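PDB 6OUX: threonine phosphate decarboxylase-like enzyme from Sulfurospirillum multivorans, which catalyses the PLP-dependent decarboxylation of L-serine O-phosphate to ethanolamine O-phosphate for norcobamide biosynthesis, acting less well on L-threonine phosphate. Local coordinates for residues Asn23-Pro29 with Ile352-Thr356; Ala47-Pro53 with Arg369-Thr374; Ala16-Lys21 with Asp33-Phe38; Ala345-Tyr350 with Ala384-Ile388; Ser210-Phe214 with Lys240-Phe246. One frame throughout, in Å; residues are numbered along the deposited sequence.

From the N terminus, contact 3 closes first, a short loop that packs helix 11-19 against helix 31-37. Inside that loop, residues 23-29 open contact 1, so the two cross; contact 1 closes only at strand 352-356, more than 300 residues later. Contact 2 starts from the loop 47-53 and ends at 369-374, crossing contact 1 and meeting it in adjacent strands of the C-terminal sheet. Contact 5, between loops at the ends of strands 204-208 and 236-241 of the large seven-stranded sheet, is nested within both long loops. Contact 4 joins helices 339-350 and 375-388, crosses contacts 1 and 2, and packs them against one another on the sheet that holds strands 352-356 and 367-371.

Contact 1 of 5, residues Asn23-Pro29 with Ile352-Thr356; sequences NAGSHSP and IYVRT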
# COMPACT_ATOMS: atom_id res chain seq x y z
N ASN A 23 12.17 -17.09 -1.63
CA ASN A 23 11.32 -16.32 -0.75
C ASN A 23 10.03 -17.06 -0.46
O ASN A 23 9.66 -18.04 -1.09
CB ASN A 23 11.01 -14.96 -1.36
CG ASN A 23 10.27 -15.06 -2.67
OD1 ASN A 23 10.86 -15.06 -3.75
ND2 ASN A 23 8.97 -15.17 -2.59
N ALA A 24 9.30 -16.54 0.48
CA ALA A 24 8.14 -17.22 1.04
C ALA A 24 6.83 -17.03 0.24
O ALA A 24 5.82 -17.69 0.52
CB ALA A 24 7.96 -16.73 2.46
N GLY A 25 6.86 -16.12 -0.73
CA GLY A 25 5.71 -15.80 -1.56
C GLY A 25 5.54 -16.79 -2.72
O GLY A 25 6.25 -17.79 -2.84
N SER A 26 4.67 -16.39 -3.64
CA SER A 26 4.18 -17.24 -4.71
C SER A 26 5.25 -17.62 -5.75
O SER A 26 5.24 -18.74 -6.25
CB SER A 26 3.01 -16.49 -5.41
OG SER A 26 1.84 -16.61 -4.63
N HIS A 27 6.14 -16.69 -6.09
CA HIS A 27 7.27 -17.01 -7.01
C HIS A 27 8.59 -17.14 -6.25
O HIS A 27 9.25 -16.12 -5.97
CB HIS A 27 7.46 -15.94 -8.06
CG HIS A 27 6.25 -15.70 -8.90
ND1 HIS A 27 5.29 -14.78 -8.55
CD2 HIS A 27 5.86 -16.23 -10.08
CE1 HIS A 27 4.36 -14.75 -9.49
NE2 HIS A 27 4.68 -15.62 -10.42
N SER A 28 8.97 -18.37 -5.96
CA SER A 28 10.27 -18.67 -5.38
C SER A 28 10.98 -19.73 -6.22
O SER A 28 10.56 -20.91 -6.27
CB SER A 28 10.13 -19.17 -3.96
OG SER A 28 11.42 -19.25 -3.31
N PRO A 29 12.03 -19.33 -6.92
CA PRO A 29 12.59 -17.96 -7.01
C PRO A 29 11.72 -16.93 -7.75
O PRO A 29 10.74 -17.29 -8.46
CB PRO A 29 13.90 -18.17 -7.75
CG PRO A 29 13.72 -19.47 -8.51
CD PRO A 29 12.84 -20.32 -7.65
N ILE A 352 6.09 -23.73 -18.35
CA ILE A 352 5.08 -23.71 -17.28
C ILE A 352 5.78 -23.56 -15.95
O ILE A 352 6.61 -24.43 -15.64
CB ILE A 352 4.27 -25.00 -17.31
CG1 ILE A 352 3.45 -25.07 -18.64
CG2 ILE A 352 3.33 -25.06 -16.12
CD1 ILE A 352 2.71 -26.36 -18.90
N TYR A 353 5.41 -22.51 -15.18
CA TYR A 353 5.92 -22.31 -13.78
C TYR A 353 4.91 -22.74 -12.70
O TYR A 353 3.77 -22.27 -12.73
CB TYR A 353 6.25 -20.85 -13.54
CG TYR A 353 7.24 -20.56 -12.45
CD1 TYR A 353 7.99 -21.57 -11.83
CD2 TYR A 353 7.46 -19.27 -12.07
CE1 TYR A 353 8.90 -21.28 -10.82
CE2 TYR A 353 8.38 -18.98 -11.08
CZ TYR A 353 9.11 -19.99 -10.47
OH TYR A 353 10.03 -19.70 -9.48
N VAL A 354 5.32 -23.65 -11.82
CA VAL A 354 4.49 -24.07 -10.68
C VAL A 354 5.33 -23.93 -9.41
O VAL A 354 6.54 -23.69 -9.49
CB VAL A 354 3.89 -25.49 -10.83
CG1 VAL A 354 3.15 -25.63 -12.14
CG2 VAL A 354 4.93 -26.62 -10.69
N ARG A 355 4.69 -24.00 -8.25
CA ARG A 355 5.29 -23.61 -6.97
C ARG A 355 5.67 -24.89 -6.21
O ARG A 355 4.82 -25.79 -5.96
CB ARG A 355 4.31 -22.66 -6.19
CG ARG A 355 4.72 -22.08 -4.81
CD ARG A 355 6.06 -21.41 -4.96
NE ARG A 355 6.52 -20.58 -3.85
CZ ARG A 355 7.05 -21.03 -2.71
NH1 ARG A 355 7.09 -22.33 -2.42
NH2 ARG A 355 7.51 -20.14 -1.82
N THR A 356 6.93 -25.01 -5.86
CA THR A 356 7.32 -26.09 -4.94
C THR A 356 6.67 -25.98 -3.55
O THR A 356 6.45 -24.86 -3.01
CB THR A 356 8.84 -26.16 -4.74
OG1 THR A 356 9.14 -27.34 -4.01
CG2 THR A 356 9.41 -24.98 -3.98
O HOH W 1 8.53 -23.19 -7.42
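Here the loop between helices 11-19 and 31-37 is clamped onto strand 352-356 of the C-terminal sheet in an aminotransferase-like fold, beside the substrate site. Arg355, a residue of the O-phospho-L-serine binding site, buries the largest area. Its chi2 of 53° bends the chain so that the guanidinium can grip the loop backbone: Arg355 NE and NH2 both donate to Gly25 O, at 3.0 and 2.9 Å, while Arg355 NH1 donates to Thr356 O at 2.7 Å and forms a salt bridge with Asp359. Such a multiply donating group suits a loop that offers carbonyls. Ser28 lays its CB over one guanidinium face, 3.5 Å from Arg355 NH2, and its OG accepts from Asn23 N at 2.8 Å, tightening the loop on itself. A water links Ser28 O, Val354 O and Thr356 N. The CA-to-CB bond of Tyr353 points toward the loop, and its ring lies obliquely near His27, whose NE2 is held by Asp46. A cis peptide precedes Pro29, and Tyr353 OH donates to Pro29 O at 2.7 Å.

Contact 2 of 5, residues Ala47-Pro53 with Arg369-Thr374; sequences ACYLSNP and RIAGRT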
# COMPACT_ATOMS: atom_id res chain seq x y z
N ALA A 47 1.64 -20.62 -13.46
CA ALA A 47 0.64 -21.17 -12.51
C ALA A 47 1.09 -21.13 -11.03
O ALA A 47 0.69 -21.97 -10.25
CB ALA A 47 0.24 -22.57 -12.94
N CYS A 48 1.86 -20.11 -10.65
CA CYS A 48 2.26 -19.91 -9.28
C CYS A 48 1.35 -18.98 -8.51
O CYS A 48 0.97 -19.27 -7.38
CB CYS A 48 3.65 -19.27 -9.20
SG CYS A 48 4.99 -20.37 -9.57
N TYR A 49 1.03 -17.83 -9.10
CA TYR A 49 0.17 -16.89 -8.41
C TYR A 49 -1.32 -17.21 -8.59
O TYR A 49 -1.78 -17.76 -9.59
CB TYR A 49 0.46 -15.43 -8.81
CG TYR A 49 -0.05 -15.13 -10.17
CD1 TYR A 49 0.64 -15.60 -11.28
CD2 TYR A 49 -1.23 -14.43 -10.36
CE1 TYR A 49 0.18 -15.37 -12.56
CE2 TYR A 49 -1.72 -14.21 -11.65
CZ TYR A 49 -1.00 -14.69 -12.74
OH TYR A 49 -1.40 -14.49 -14.04
N LEU A 50 -2.07 -16.82 -7.58
CA LEU A 50 -3.45 -17.22 -7.42
C LEU A 50 -4.35 -16.10 -7.94
O LEU A 50 -4.21 -14.93 -7.56
CB LEU A 50 -3.71 -17.57 -6.02
CG LEU A 50 -2.67 -18.50 -5.39
CD1 LEU A 50 -2.99 -18.67 -3.94
CD2 LEU A 50 -2.59 -19.86 -6.07
N SER A 51 -5.20 -16.44 -8.86
CA SER A 51 -6.04 -15.48 -9.51
C SER A 51 -7.23 -16.24 -10.05
O SER A 51 -7.28 -17.46 -9.94
CB SER A 51 -5.27 -14.88 -10.67
OG SER A 51 -5.91 -13.69 -11.03
N ASN A 52 -8.19 -15.54 -10.62
CA ASN A 52 -9.19 -16.13 -11.47
C ASN A 52 -9.01 -15.37 -12.82
O ASN A 52 -9.37 -14.21 -12.92
CB ASN A 52 -10.61 -15.95 -10.85
CG ASN A 52 -11.74 -16.35 -11.82
OD1 ASN A 52 -11.52 -16.64 -13.02
ND2 ASN A 52 -12.94 -16.32 -11.34
N PRO A 53 -8.48 -16.03 -13.83
CA PRO A 53 -8.22 -15.34 -15.08
C PRO A 53 -9.50 -14.87 -15.79
O PRO A 53 -9.47 -13.82 -16.47
CB PRO A 53 -7.39 -16.34 -15.91
CG PRO A 53 -7.62 -17.68 -15.27
CD PRO A 53 -8.05 -17.46 -13.86
N ARG A 369 2.28 -27.00 -5.82
CA ARG A 369 0.98 -26.29 -5.83
C ARG A 369 0.79 -25.66 -7.18
O ARG A 369 1.63 -24.87 -7.62
CB ARG A 369 0.93 -25.19 -4.78
CG ARG A 369 -0.52 -24.70 -4.52
CD ARG A 369 -0.51 -23.39 -3.79
NE ARG A 369 0.11 -22.32 -4.54
CZ ARG A 369 0.29 -21.09 -4.05
NH1 ARG A 369 -0.11 -20.81 -2.84
NH2 ARG A 369 0.85 -20.14 -4.77
N ILE A 370 -0.34 -25.98 -7.83
CA ILE A 370 -0.62 -25.44 -9.18
C ILE A 370 -1.89 -24.58 -9.16
O ILE A 370 -2.93 -25.05 -8.80
CB ILE A 370 -0.84 -26.56 -10.25
CG1 ILE A 370 0.28 -27.61 -10.13
CG2 ILE A 370 -0.93 -25.94 -11.65
CD1 ILE A 370 0.13 -28.79 -11.07
N ALA A 371 -1.78 -23.33 -9.57
CA ALA A 371 -2.94 -22.45 -9.64
C ALA A 371 -3.77 -22.81 -10.86
O ALA A 371 -3.20 -23.10 -11.93
CB ALA A 371 -2.48 -21.01 -9.76
N GLY A 372 -5.08 -22.78 -10.75
CA GLY A 372 -5.95 -23.16 -11.85
C GLY A 372 -5.98 -21.99 -12.80
O GLY A 372 -6.04 -20.84 -12.35
N ARG A 373 -5.77 -22.28 -14.09
CA ARG A 373 -5.77 -21.24 -15.14
C ARG A 373 -7.03 -21.33 -16.05
O ARG A 373 -8.10 -21.79 -15.62
CB ARG A 373 -4.47 -21.32 -15.95
CG ARG A 373 -3.20 -21.23 -15.14
CD ARG A 373 -3.22 -20.25 -13.99
NE ARG A 373 -3.40 -18.88 -14.44
CZ ARG A 373 -3.83 -17.89 -13.65
NH1 ARG A 373 -4.11 -18.10 -12.33
NH2 ARG A 373 -3.98 -16.68 -14.19
N THR A 374 -6.91 -20.89 -17.30
CA THR A 374 -7.99 -21.02 -18.23
C THR A 374 -8.02 -22.49 -18.66
O THR A 374 -7.04 -23.25 -18.46
CB THR A 374 -7.74 -20.13 -19.49
OG1 THR A 374 -6.56 -20.56 -20.16
CG2 THR A 374 -7.59 -18.64 -19.12
O HOH W 2 0.70 -22.43 -7.22
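Arg369 NH2 donates to Cys48 O at 2.8 Å, and Ala371 N gives a nearly straight hydrogen bond of 2.9 Å to Ala47 O, holding the loop after strand 45-46 to the end of strand 367-371. Arg369 NE donates to a water 2.7 Å away, and NH1 reaches Asn181 O, so the guanidinium is fixed on several sides while Leu50 CD2 lies over one of its faces. Small residues let the backbones come close: the CA atoms of Ala47 and Ala371 are 4.8 Å apart, Ala371 CB is 3.3 Å from Tyr49 O, and Ala47 CB meets Ile370 CG2 at 3.8 Å. Arg373 contributes the largest buried area. Its folded side chain, with chi1 to chi3 all m, lays the flat guanidinium under Pro53 CG, a face well matched to the rigid proline ring at the start of helix 53-68. Because Arg369 and Asn181 belong to the O-phospho-L-serine binding site, these bonds probably help to position a substrate-binding arginine, in keeping with a class I/II aminotransferase-type pocket.

Contact 3 of 5, residues Ala16-Lys21 with Asp33-Phe38; sequences AFHALK and DLKKMF
Two short helices joined by a loop form a helical hairpin whose register runs in opposite senses, with CA atoms closest at Ala16-Met37 (7.9 Å), Phe17-Leu34 (7.6 Å) and Leu20-Asp33 (7.1 Å). Residues 16-19 and 33-37 are helical; Leu20, at phi/psi -63/148, leaves the helix, as does Phe38 after the second. Ala16 is small enough to admit two large neighbours: its CB lies 3.8 Å from Phe38 CZ (chi1 m) and 4.2 Å from Met37 CE (chi1 t). Phe17, chi1 t, sets CD1 3.5 Å from CD2 of Leu34 (m, t), which meets its ring at the edge, and CB 4.1 Å from Phe38 CE2. Leu20 (m, t) is the branched wedge: CD1 is 4.1 Å from Leu34 CD2 and 4.4 Å from Phe38 CE2, while CD2 is 4.1 Å from Met37 CB. Lys21 turns its amine away, but Lys21 O and Asp33 OD2 both accept from one water, at 2.5 and 2.4 Å, which bridges the two segments at the loop end of the hairpin. The hairpin lies at the periphery, where Phe17 packs on Ile343 and Leu347 of helix 339-350, Pro29 backs Phe17 and Leu20, and Phe38 stacks on Phe13 of helix 11-19.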
# COMPACT_ATOMS: atom_id res chain seq x y z
N ALA A 16 21.45 -24.45 -11.15
CA ALA A 16 21.49 -22.97 -11.22
C ALA A 16 20.19 -22.40 -10.65
O ALA A 16 20.18 -21.42 -9.89
CB ALA A 16 21.67 -22.54 -12.67
N PHE A 17 19.08 -23.03 -11.01
CA PHE A 17 17.75 -22.56 -10.56
C PHE A 17 17.64 -22.50 -8.99
O PHE A 17 17.28 -21.47 -8.40
CB PHE A 17 16.71 -23.45 -11.27
CG PHE A 17 15.29 -23.27 -10.80
CD1 PHE A 17 14.46 -22.32 -11.39
CD2 PHE A 17 14.76 -24.09 -9.80
CE1 PHE A 17 13.14 -22.21 -10.98
CE2 PHE A 17 13.43 -23.95 -9.39
CZ PHE A 17 12.65 -22.99 -9.98
N HIS A 18 18.06 -23.57 -8.32
CA HIS A 18 18.27 -23.56 -6.86
C HIS A 18 19.25 -22.54 -6.28
O HIS A 18 19.05 -22.03 -5.20
CB HIS A 18 18.70 -24.94 -6.38
CG HIS A 18 17.60 -25.97 -6.40
ND1 HIS A 18 16.26 -25.66 -6.52
CD2 HIS A 18 17.66 -27.31 -6.27
CE1 HIS A 18 15.55 -26.77 -6.48
NE2 HIS A 18 16.37 -27.79 -6.32
N ALA A 19 20.35 -22.28 -6.95
CA ALA A 19 21.29 -21.24 -6.47
C ALA A 19 20.58 -19.90 -6.20
O ALA A 19 21.02 -19.11 -5.35
CB ALA A 19 22.42 -21.01 -7.47
N LEU A 20 19.50 -19.62 -6.95
CA LEU A 20 18.79 -18.34 -6.85
C LEU A 20 18.13 -18.07 -5.48
O LEU A 20 17.73 -19.00 -4.78
CB LEU A 20 17.74 -18.25 -7.94
CG LEU A 20 18.32 -18.14 -9.32
CD1 LEU A 20 17.23 -18.42 -10.34
CD2 LEU A 20 18.90 -16.74 -9.52
N LYS A 21 18.07 -16.78 -5.12
CA LYS A 21 17.30 -16.31 -3.97
C LYS A 21 15.90 -16.99 -3.94
O LYS A 21 15.14 -16.90 -4.91
CB LYS A 21 17.07 -14.78 -3.98
CG LYS A 21 18.30 -13.90 -3.94
CD LYS A 21 19.41 -14.42 -3.04
CE LYS A 21 20.43 -13.32 -2.72
NZ LYS A 21 20.26 -12.77 -1.34
N ASP A 33 14.35 -12.69 -11.03
CA ASP A 33 15.60 -13.48 -10.87
C ASP A 33 15.86 -14.57 -11.93
O ASP A 33 17.03 -14.90 -12.21
CB ASP A 33 15.63 -14.12 -9.47
CG ASP A 33 16.18 -13.18 -8.41
OD1 ASP A 33 16.51 -12.02 -8.77
OD2 ASP A 33 16.30 -13.59 -7.24
N LEU A 34 14.78 -15.15 -12.47
CA LEU A 34 14.85 -16.16 -13.53
C LEU A 34 15.18 -15.53 -14.88
O LEU A 34 15.88 -16.12 -15.67
CB LEU A 34 13.50 -16.87 -13.68
CG LEU A 34 13.04 -18.01 -12.77
CD1 LEU A 34 11.66 -18.47 -13.22
CD2 LEU A 34 14.01 -19.19 -12.78
N LYS A 35 14.59 -14.36 -15.17
CA LYS A 35 14.91 -13.60 -16.37
C LYS A 35 16.40 -13.27 -16.46
O LYS A 35 16.98 -13.37 -17.54
CB LYS A 35 14.08 -12.30 -16.47
CG LYS A 35 14.47 -11.38 -17.64
CD LYS A 35 14.28 -12.05 -19.01
CE LYS A 35 14.84 -11.23 -20.16
NZ LYS A 35 13.91 -10.16 -20.61
N LYS A 36 17.02 -12.86 -15.37
CA LYS A 36 18.47 -12.57 -15.46
C LYS A 36 19.30 -13.86 -15.53
O LYS A 36 20.12 -13.99 -16.42
CB LYS A 36 18.98 -11.56 -14.41
CG LYS A 36 18.85 -11.93 -12.94
CD LYS A 36 19.35 -10.78 -12.07
CE LYS A 36 18.32 -9.65 -11.99
NZ LYS A 36 18.98 -8.32 -11.84
N MET A 37 19.04 -14.83 -14.67
CA MET A 37 19.73 -16.14 -14.75
C MET A 37 19.44 -16.89 -16.06
O MET A 37 20.32 -17.49 -16.65
CB MET A 37 19.38 -17.04 -13.55
CG MET A 37 20.13 -18.37 -13.47
SD MET A 37 21.92 -18.13 -13.21
CE MET A 37 22.08 -18.58 -11.47
N PHE A 38 18.20 -16.88 -16.53
CA PHE A 38 17.89 -17.62 -17.75
C PHE A 38 17.23 -16.72 -18.76
O PHE A 38 16.01 -16.78 -18.96
CB PHE A 38 16.99 -18.81 -17.43
CG PHE A 38 17.54 -19.71 -16.38
CD1 PHE A 38 18.64 -20.53 -16.65
CD2 PHE A 38 16.98 -19.74 -15.11
CE1 PHE A 38 19.12 -21.39 -15.68
CE2 PHE A 38 17.46 -20.59 -14.14
CZ PHE A 38 18.53 -21.42 -14.42
O HOH W 3 14.53 -14.97 -6.33

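Contact 4 of 5, residues Ala345-Tyr350 with Ala384-Ile388; sequences ALLVEY and ALKSI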
# COMPACT_ATOMS: atom_id res chain seq x y z
N ALA A 345 11.58 -29.39 -15.54
CA ALA A 345 11.11 -29.88 -16.82
C ALA A 345 9.93 -29.08 -17.34
O ALA A 345 9.86 -28.80 -18.55
CB ALA A 345 10.75 -31.37 -16.74
N LEU A 346 9.01 -28.69 -16.44
CA LEU A 346 7.90 -27.84 -16.82
C LEU A 346 8.40 -26.52 -17.38
O LEU A 346 7.85 -26.03 -18.38
CB LEU A 346 6.97 -27.58 -15.62
CG LEU A 346 6.09 -28.78 -15.23
CD1 LEU A 346 5.57 -28.65 -13.81
CD2 LEU A 346 4.95 -28.95 -16.22
N LEU A 347 9.38 -25.91 -16.74
CA LEU A 347 9.90 -24.61 -17.23
C LEU A 347 10.59 -24.80 -18.62
O LEU A 347 10.22 -24.17 -19.64
CB LEU A 347 10.90 -24.00 -16.23
CG LEU A 347 10.19 -23.33 -15.04
CD1 LEU A 347 11.19 -22.95 -13.95
CD2 LEU A 347 9.40 -22.13 -15.53
N VAL A 348 11.54 -25.73 -18.65
CA VAL A 348 12.45 -25.81 -19.80
C VAL A 348 11.69 -26.32 -21.02
O VAL A 348 11.83 -25.83 -22.11
CB VAL A 348 13.69 -26.69 -19.43
CG1 VAL A 348 14.52 -27.11 -20.64
CG2 VAL A 348 14.60 -25.96 -18.47
N GLU A 349 10.88 -27.34 -20.83
CA GLU A 349 10.31 -28.06 -21.94
C GLU A 349 8.96 -27.46 -22.33
O GLU A 349 8.57 -27.54 -23.50
CB GLU A 349 10.26 -29.56 -21.58
CG GLU A 349 11.65 -30.14 -21.47
CD GLU A 349 11.78 -31.47 -20.71
OE1 GLU A 349 10.80 -32.25 -20.60
OE2 GLU A 349 12.91 -31.72 -20.22
N TYR A 350 8.27 -26.80 -21.40
CA TYR A 350 6.91 -26.30 -21.68
C TYR A 350 6.61 -24.87 -21.34
O TYR A 350 5.51 -24.37 -21.63
CB TYR A 350 5.90 -27.19 -20.98
CG TYR A 350 6.03 -28.63 -21.33
CD1 TYR A 350 6.88 -29.45 -20.61
CD2 TYR A 350 5.29 -29.19 -22.38
CE1 TYR A 350 7.00 -30.79 -20.91
CE2 TYR A 350 5.40 -30.56 -22.66
CZ TYR A 350 6.28 -31.33 -21.93
OH TYR A 350 6.46 -32.67 -22.15
N ALA A 384 1.64 -31.65 -20.18
CA ALA A 384 3.02 -31.55 -19.71
C ALA A 384 3.34 -32.47 -18.56
O ALA A 384 4.32 -33.25 -18.65
CB ALA A 384 3.37 -30.14 -19.37
N LEU A 385 2.53 -32.44 -17.51
CA LEU A 385 2.70 -33.39 -16.38
C LEU A 385 2.66 -34.86 -16.77
O LEU A 385 3.44 -35.68 -16.21
CB LEU A 385 1.67 -33.16 -15.25
CG LEU A 385 1.92 -31.90 -14.44
CD1 LEU A 385 0.69 -31.61 -13.58
CD2 LEU A 385 3.18 -31.93 -13.60
N LYS A 386 1.76 -35.21 -17.67
CA LYS A 386 1.59 -36.64 -17.99
C LYS A 386 2.88 -37.19 -18.68
O LYS A 386 3.35 -38.26 -18.38
CB LYS A 386 0.37 -36.90 -18.89
CG LYS A 386 -0.88 -37.24 -18.13
CD LYS A 386 -1.93 -37.81 -19.05
CE LYS A 386 -3.31 -37.90 -18.41
NZ LYS A 386 -4.26 -37.26 -19.37
N SER A 387 3.40 -36.38 -19.57
CA SER A 387 4.59 -36.66 -20.30
C SER A 387 5.84 -36.70 -19.41
O SER A 387 6.61 -37.65 -19.49
CB SER A 387 4.77 -35.61 -21.39
OG SER A 387 6.14 -35.44 -21.70
N ILE A 388 6.03 -35.67 -18.58
CA ILE A 388 7.12 -35.62 -17.61
C ILE A 388 7.07 -36.75 -16.61
O ILE A 388 8.13 -37.25 -16.22
CB ILE A 388 7.14 -34.28 -16.83
CG1 ILE A 388 7.48 -33.12 -17.77
CG2 ILE A 388 8.14 -34.35 -15.71
CD1 ILE A 388 7.20 -31.73 -17.23
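Ile388 CD1 lies at the apolar centre, 3.6 Å from Ala345 CB, 3.7 Å from Leu346 CD2 and 3.8 Å from Tyr350 CE1. Leu346 also sets CD2 3.7 Å from Ala384 CB and CD1 4.1 Å from Leu385 CD2. The helical segments cross steeply, at 105° with axes 10.6 Å apart, a spacing filled by leucine, isoleucine and tyrosine where alanine lets them in. Ala384 is the clearest case: its CB sits 3.6 Å from the centroid of the Tyr350 ring, 10° off the normal, in a CH-pi contact; the small methyl lets the ring approach closely. Beneath, Leu346 and Ala384 rest on Ile352 of the C-terminal sheet, so helices 339-350 and 375-388 cover one face of it in an alpha/beta layer. At the outer edge Ser387 OG donates to Tyr350 OH at 2.8 Å, and Glu349 forms a salt bridge with Arg9 of the N-terminal region. The aliphatic groups and the tyrosine ring thus make a largely apolar interface, while the tyrosine hydroxyl finds its serine partner at the more exposed rim.

Contact 5 of 5, residues Ser210-Phe214 with Lys240-Phe246; sequences SFIHF and KSLSKDF
This buried contact joins the loop after strand 204-208 to the end of strand 236-241 and the loop that follows, in the large sheet. Ser210 faces Lys240 with CA atoms 4.3 Å apart, and His213 faces Asp245 at 6.9 Å. Small, polar Ser210 (chi1 m) lets OG accept from Ser241 N at 2.9 Å while bonding Asp208. A water on Ser210 O (3.0 Å) makes weak bonds to Ser241 O and Lys244 N. Ser241 OG accepts from Ser243 N (2.9 Å) and Lys244 N (3.2 Å), an ST turn extended to an ST motif; the sequence Ser241 to Lys244 resembles the Schiff-base lysine stretch of fold-type I PLP enzymes. From the 3-10 turn 212-214, His213 (chi1 m) presents a ring face to Lys240 CE (CH-pi, 4.0 Å to the His213 centroid) and its edge to the Phe246 face in an offset edge-to-face pair, centroids 5.6 Å apart. Lys240 (t, t, t, m) brings NZ to Asp245 OD2 in a 2.5 Å salt bridge, and Phe214 CZ packs 3.6 Å from Asp245 CB.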
# COMPACT_ATOMS: atom_id res chain seq x y z
N SER A 210 -10.11 -15.79 2.15
CA SER A 210 -9.65 -15.22 0.86
C SER A 210 -9.99 -16.10 -0.35
O SER A 210 -10.12 -15.61 -1.50
CB SER A 210 -8.13 -14.92 0.89
OG SER A 210 -7.80 -13.79 1.70
N PHE A 211 -10.07 -17.41 -0.14
CA PHE A 211 -10.45 -18.36 -1.22
C PHE A 211 -11.88 -18.86 -1.26
O PHE A 211 -12.19 -19.82 -2.01
CB PHE A 211 -9.45 -19.54 -1.19
CG PHE A 211 -8.03 -19.07 -1.24
CD1 PHE A 211 -7.56 -18.45 -2.36
CD2 PHE A 211 -7.21 -19.13 -0.13
CE1 PHE A 211 -6.27 -17.96 -2.42
CE2 PHE A 211 -5.95 -18.59 -0.17
CZ PHE A 211 -5.47 -18.03 -1.32
N ILE A 212 -12.77 -18.29 -0.44
CA ILE A 212 -14.08 -18.90 -0.21
C ILE A 212 -15.01 -18.76 -1.45
O ILE A 212 -15.92 -19.54 -1.63
CB ILE A 212 -14.79 -18.34 1.05
CG1 ILE A 212 -15.87 -19.33 1.54
CG2 ILE A 212 -15.32 -16.93 0.82
CD1 ILE A 212 -16.43 -19.03 2.90
N HIS A 213 -14.71 -17.83 -2.32
CA HIS A 213 -15.48 -17.64 -3.58
C HIS A 213 -15.32 -18.86 -4.53
O HIS A 213 -16.09 -19.02 -5.45
CB HIS A 213 -14.98 -16.40 -4.34
CG HIS A 213 -15.64 -15.13 -3.97
ND1 HIS A 213 -16.23 -14.90 -2.74
CD2 HIS A 213 -15.71 -13.96 -4.65
CE1 HIS A 213 -16.66 -13.65 -2.70
NE2 HIS A 213 -16.38 -13.07 -3.86
N PHE A 214 -14.30 -19.69 -4.32
CA PHE A 214 -14.04 -20.91 -5.10
C PHE A 214 -14.66 -22.14 -4.53
O PHE A 214 -14.69 -23.14 -5.22
CB PHE A 214 -12.53 -21.08 -5.34
CG PHE A 214 -11.90 -19.83 -5.84
CD1 PHE A 214 -12.30 -19.30 -7.07
CD2 PHE A 214 -11.03 -19.11 -5.07
CE1 PHE A 214 -11.78 -18.11 -7.51
CE2 PHE A 214 -10.49 -17.91 -5.53
CZ PHE A 214 -10.88 -17.40 -6.73
N LYS A 240 -10.25 -11.01 4.25
CA LYS A 240 -10.47 -11.48 2.86
C LYS A 240 -9.71 -10.59 1.87
O LYS A 240 -9.86 -9.37 1.88
CB LYS A 240 -11.97 -11.53 2.52
CG LYS A 240 -12.24 -12.02 1.12
CD LYS A 240 -13.64 -12.54 0.88
CE LYS A 240 -13.73 -13.13 -0.51
NZ LYS A 240 -13.43 -12.04 -1.49
N SER A 241 -8.92 -11.24 1.03
CA SER A 241 -8.31 -10.61 -0.09
C SER A 241 -9.39 -10.19 -1.06
O SER A 241 -10.41 -10.84 -1.18
CB SER A 241 -7.29 -11.54 -0.73
OG SER A 241 -6.88 -10.99 -1.97
N LEU A 242 -9.21 -9.05 -1.69
CA LEU A 242 -9.98 -8.75 -2.91
C LEU A 242 -9.19 -8.97 -4.21
O LEU A 242 -9.77 -8.85 -5.28
CB LEU A 242 -10.51 -7.32 -2.87
CG LEU A 242 -11.51 -7.04 -1.76
CD1 LEU A 242 -11.73 -5.54 -1.65
CD2 LEU A 242 -12.83 -7.77 -2.03
N SER A 243 -7.94 -9.40 -4.11
CA SER A 243 -7.03 -9.57 -5.27
C SER A 243 -6.97 -11.01 -5.85
O SER A 243 -6.86 -11.23 -7.06
CB SER A 243 -5.64 -8.98 -4.87
OG SER A 243 -5.82 -7.56 -4.44
N LYS A 244 -7.16 -12.02 -5.03
CA LYS A 244 -7.05 -13.37 -5.54
C LYS A 244 -8.32 -13.97 -6.15
O LYS A 244 -8.29 -15.10 -6.68
CB LYS A 244 -6.49 -14.27 -4.45
CG LYS A 244 -5.10 -13.81 -4.03
CD LYS A 244 -4.68 -14.40 -2.71
CE LYS A 244 -3.46 -13.67 -2.19
NZ LYS A 244 -2.69 -14.58 -1.30
N ASP A 245 -9.43 -13.23 -6.07
CA ASP A 245 -10.70 -13.67 -6.68
C ASP A 245 -11.18 -12.66 -7.72
O ASP A 245 -11.30 -13.00 -8.90
CB ASP A 245 -11.75 -14.07 -5.61
CG ASP A 245 -12.06 -12.96 -4.59
OD1 ASP A 245 -11.56 -11.83 -4.67
OD2 ASP A 245 -12.84 -13.24 -3.66
N PHE A 246 -11.41 -11.41 -7.32
CA PHE A 246 -11.72 -10.34 -8.31
C PHE A 246 -10.50 -10.07 -9.20
O PHE A 246 -10.61 -9.34 -10.17
CB PHE A 246 -12.22 -9.05 -7.66
CG PHE A 246 -13.51 -9.21 -6.87
CD1 PHE A 246 -14.75 -9.18 -7.51
CD2 PHE A 246 -13.49 -9.37 -5.48
CE1 PHE A 246 -15.93 -9.32 -6.78
CE2 PHE A 246 -14.66 -9.49 -4.76
CZ PHE A 246 -15.89 -9.47 -5.41
O HOH W 4 -9.19 -13.15 -2.92